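Local coordinates for protein 2-(acetamidomethylene)succinate hydrolase (Mesorhizobium loti, PDB 3KXP) that catalyses the last step of vitamin B6 degradation, hydrolysing (E)-2-(acetamidomethylene)succinate to succinic semialdehyde, acetate, ammonia and carbon dioxide, at residues Leu127-Ala132 and Pro156-Ser161. Residues are numbered along the deposited sequence; the frame is centred on the assembly and turned at random.
Sequences LIRTLA and PDLVRS
The carbonyl oxygen of Leu158 meets both methyl ends of Ile128: CD1 lies 3.6 Å from Leu158 O, and CG2 is 3.7 Å from the same oxygen. These are van der Waals touches, and no hydrogen bond crosses between the two segments. With CG1 of Ile128 anti to the carbonyl carbon (chi1 -64°), CG2 falls anti to the backbone N, and with the longer branch extended the two methyls also reach Leu158 CB, the nearer being CD1 at 4.1 Å. Ile128 also packs on Leu72 of strand 70-74 in the central sheet. In this alpha/beta hydrolase fold, the last turn of helix 117-131 here meets the link between helix 143-154, which follows Ser142, the probable nucleophile, and strand 159-165. An alanine in place of Ile128 would probably open a gap between helix and link, leaving Leu158 CB and O without their methyl cover. Farther out, Leu158 CD1 sits over one face of the Arg129 guanidinium, 3.8 Å from Arg129 NE, the two side chains crossing at about a right angle. Arg129 runs out extended from CG to NE and also touches Tyr155. Lys256 NZ hydrogen-bonds to the carbonyl oxygens of Pro156 and Val159.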
loop_
_atom_site.group_PDB
_atom_site.type_symbol
_atom_site.label_atom_id
_atom_site.label_comp_id
_atom_site.label_asym_id
_atom_site.label_seq_id
_atom_site.Cartn_x
_atom_site.Cartn_y
_atom_site.Cartn_z
ATOM N N LEU A 127 12.452 15.859 -17.522
ATOM C CA LEU A 127 12.192 16.833 -16.469
ATOM C C LEU A 127 12.888 16.468 -15.154
ATOM O O LEU A 127 13.404 17.337 -14.446
ATOM C CB LEU A 127 10.676 16.964 -16.279
ATOM C CG LEU A 127 10.079 18.045 -15.378
ATOM C CD1 LEU A 127 10.232 17.625 -13.948
ATOM C CD2 LEU A 127 10.736 19.391 -15.635
ATOM N N ILE A 128 12.914 15.185 -14.819
ATOM C CA ILE A 128 13.580 14.777 -13.597
ATOM C C ILE A 128 15.077 15.065 -13.741
ATOM O O ILE A 128 15.702 15.591 -12.822
ATOM C CB ILE A 128 13.333 13.281 -13.303
ATOM C CG1 ILE A 128 11.838 13.054 -13.047
ATOM C CG2 ILE A 128 14.131 12.844 -12.072
ATOM C CD1 ILE A 128 11.441 11.608 -12.967
ATOM N N ARG A 129 15.644 14.738 -14.898
ATOM C CA ARG A 129 17.065 14.993 -15.151
ATOM C C ARG A 129 17.369 16.489 -15.116
ATOM O O ARG A 129 18.337 16.917 -14.488
ATOM C CB ARG A 129 17.477 14.447 -16.519
ATOM C CG ARG A 129 17.693 12.956 -16.553
ATOM C CD ARG A 129 17.568 12.447 -17.969
ATOM N NE ARG A 129 17.748 11.004 -18.055
ATOM C CZ ARG A 129 17.387 10.275 -19.104
ATOM N NH1 ARG A 129 16.822 10.862 -20.151
ATOM N NH2 ARG A 129 17.603 8.964 -19.114
ATOM N N THR A 130 16.536 17.278 -15.790
ATOM C CA THR A 130 16.726 18.722 -15.848
ATOM C C THR A 130 16.610 19.381 -14.480
ATOM O O THR A 130 17.316 20.345 -14.192
ATOM C CB THR A 130 15.718 19.373 -16.809
ATOM O OG1 THR A 130 15.918 18.843 -18.124
ATOM C CG2 THR A 130 15.902 20.886 -16.846
ATOM N N LEU A 131 15.727 18.866 -13.635
ATOM C CA LEU A 131 15.564 19.440 -12.306
ATOM C C LEU A 131 16.731 19.033 -11.421
ATOM O O LEU A 131 17.044 19.708 -10.444
ATOM C CB LEU A 131 14.255 18.968 -11.674
ATOM C CG LEU A 131 12.954 19.446 -12.320
ATOM C CD1 LEU A 131 11.778 18.884 -11.528
ATOM C CD2 LEU A 131 12.914 20.974 -12.342
ATOM N N ALA A 132 17.361 17.917 -11.778
ATOM C CA ALA A 132 18.501 17.373 -11.043
ATOM C C ALA A 132 18.399 17.578 -9.533
ATOM O O ALA A 132 19.286 18.168 -8.918
ATOM C CB ALA A 132 19.797 17.987 -11.565
ATOM N N PRO A 156 13.743 3.282 -14.054
ATOM C CA PRO A 156 13.816 2.838 -12.660
ATOM C C PRO A 156 14.564 3.791 -11.737
ATOM O O PRO A 156 14.059 4.175 -10.682
ATOM C CB PRO A 156 14.530 1.494 -12.772
ATOM C CG PRO A 156 14.024 0.973 -14.058
ATOM C CD PRO A 156 14.089 2.176 -14.966
ATOM N N ASP A 157 15.771 4.164 -12.148
ATOM C CA ASP A 157 16.630 5.043 -11.361
ATOM C C ASP A 157 16.118 6.469 -11.140
ATOM O O ASP A 157 16.414 7.087 -10.118
ATOM C CB ASP A 157 18.024 5.085 -12.002
ATOM C CG ASP A 157 18.711 3.715 -12.012
ATOM O OD1 ASP A 157 19.775 3.584 -12.654
ATOM O OD2 ASP A 157 18.196 2.768 -11.374
ATOM N N LEU A 158 15.348 6.991 -12.084
ATOM C CA LEU A 158 14.838 8.349 -11.956
ATOM C C LEU A 158 13.614 8.480 -11.045
ATOM O O LEU A 158 13.289 9.576 -10.583
ATOM C CB LEU A 158 14.511 8.904 -13.348
ATOM C CG LEU A 158 15.697 8.953 -14.313
ATOM C CD1 LEU A 158 15.248 9.468 -15.680
ATOM C CD2 LEU A 158 16.783 9.850 -13.720
ATOM N N VAL A 159 12.935 7.369 -10.781
ATOM C CA VAL A 159 11.740 7.424 -9.955
ATOM C C VAL A 159 11.743 6.511 -8.739
ATOM O O VAL A 159 12.009 5.309 -8.819
ATOM C CB VAL A 159 10.469 7.186 -10.822
ATOM C CG1 VAL A 159 10.807 6.297 -11.990
ATOM C CG2 VAL A 159 9.348 6.583 -9.986
ATOM N N ARG A 160 11.437 7.125 -7.606
ATOM C CA ARG A 160 11.389 6.465 -6.312
ATOM C C ARG A 160 10.133 5.609 -6.131
ATOM O O ARG A 160 10.210 4.462 -5.690
ATOM C CB ARG A 160 11.463 7.539 -5.223
ATOM C CG ARG A 160 11.181 7.063 -3.816
ATOM C CD ARG A 160 11.347 8.221 -2.836
ATOM N NE ARG A 160 10.529 8.034 -1.640
ATOM C CZ ARG A 160 10.527 8.851 -0.592
ATOM N NH1 ARG A 160 11.306 9.926 -0.576
ATOM N NH2 ARG A 160 9.735 8.587 0.440
ATOM N N SER A 161 8.982 6.173 -6.482
ATOM C CA SER A 161 7.716 5.476 -6.337
ATOM C C SER A 161 6.608 6.204 -7.080
ATOM O O SER A 161 6.728 7.389 -7.402
ATOM C CB SER A 161 7.347 5.371 -4.860
ATOM O OG SER A 161 7.369 6.649 -4.255
#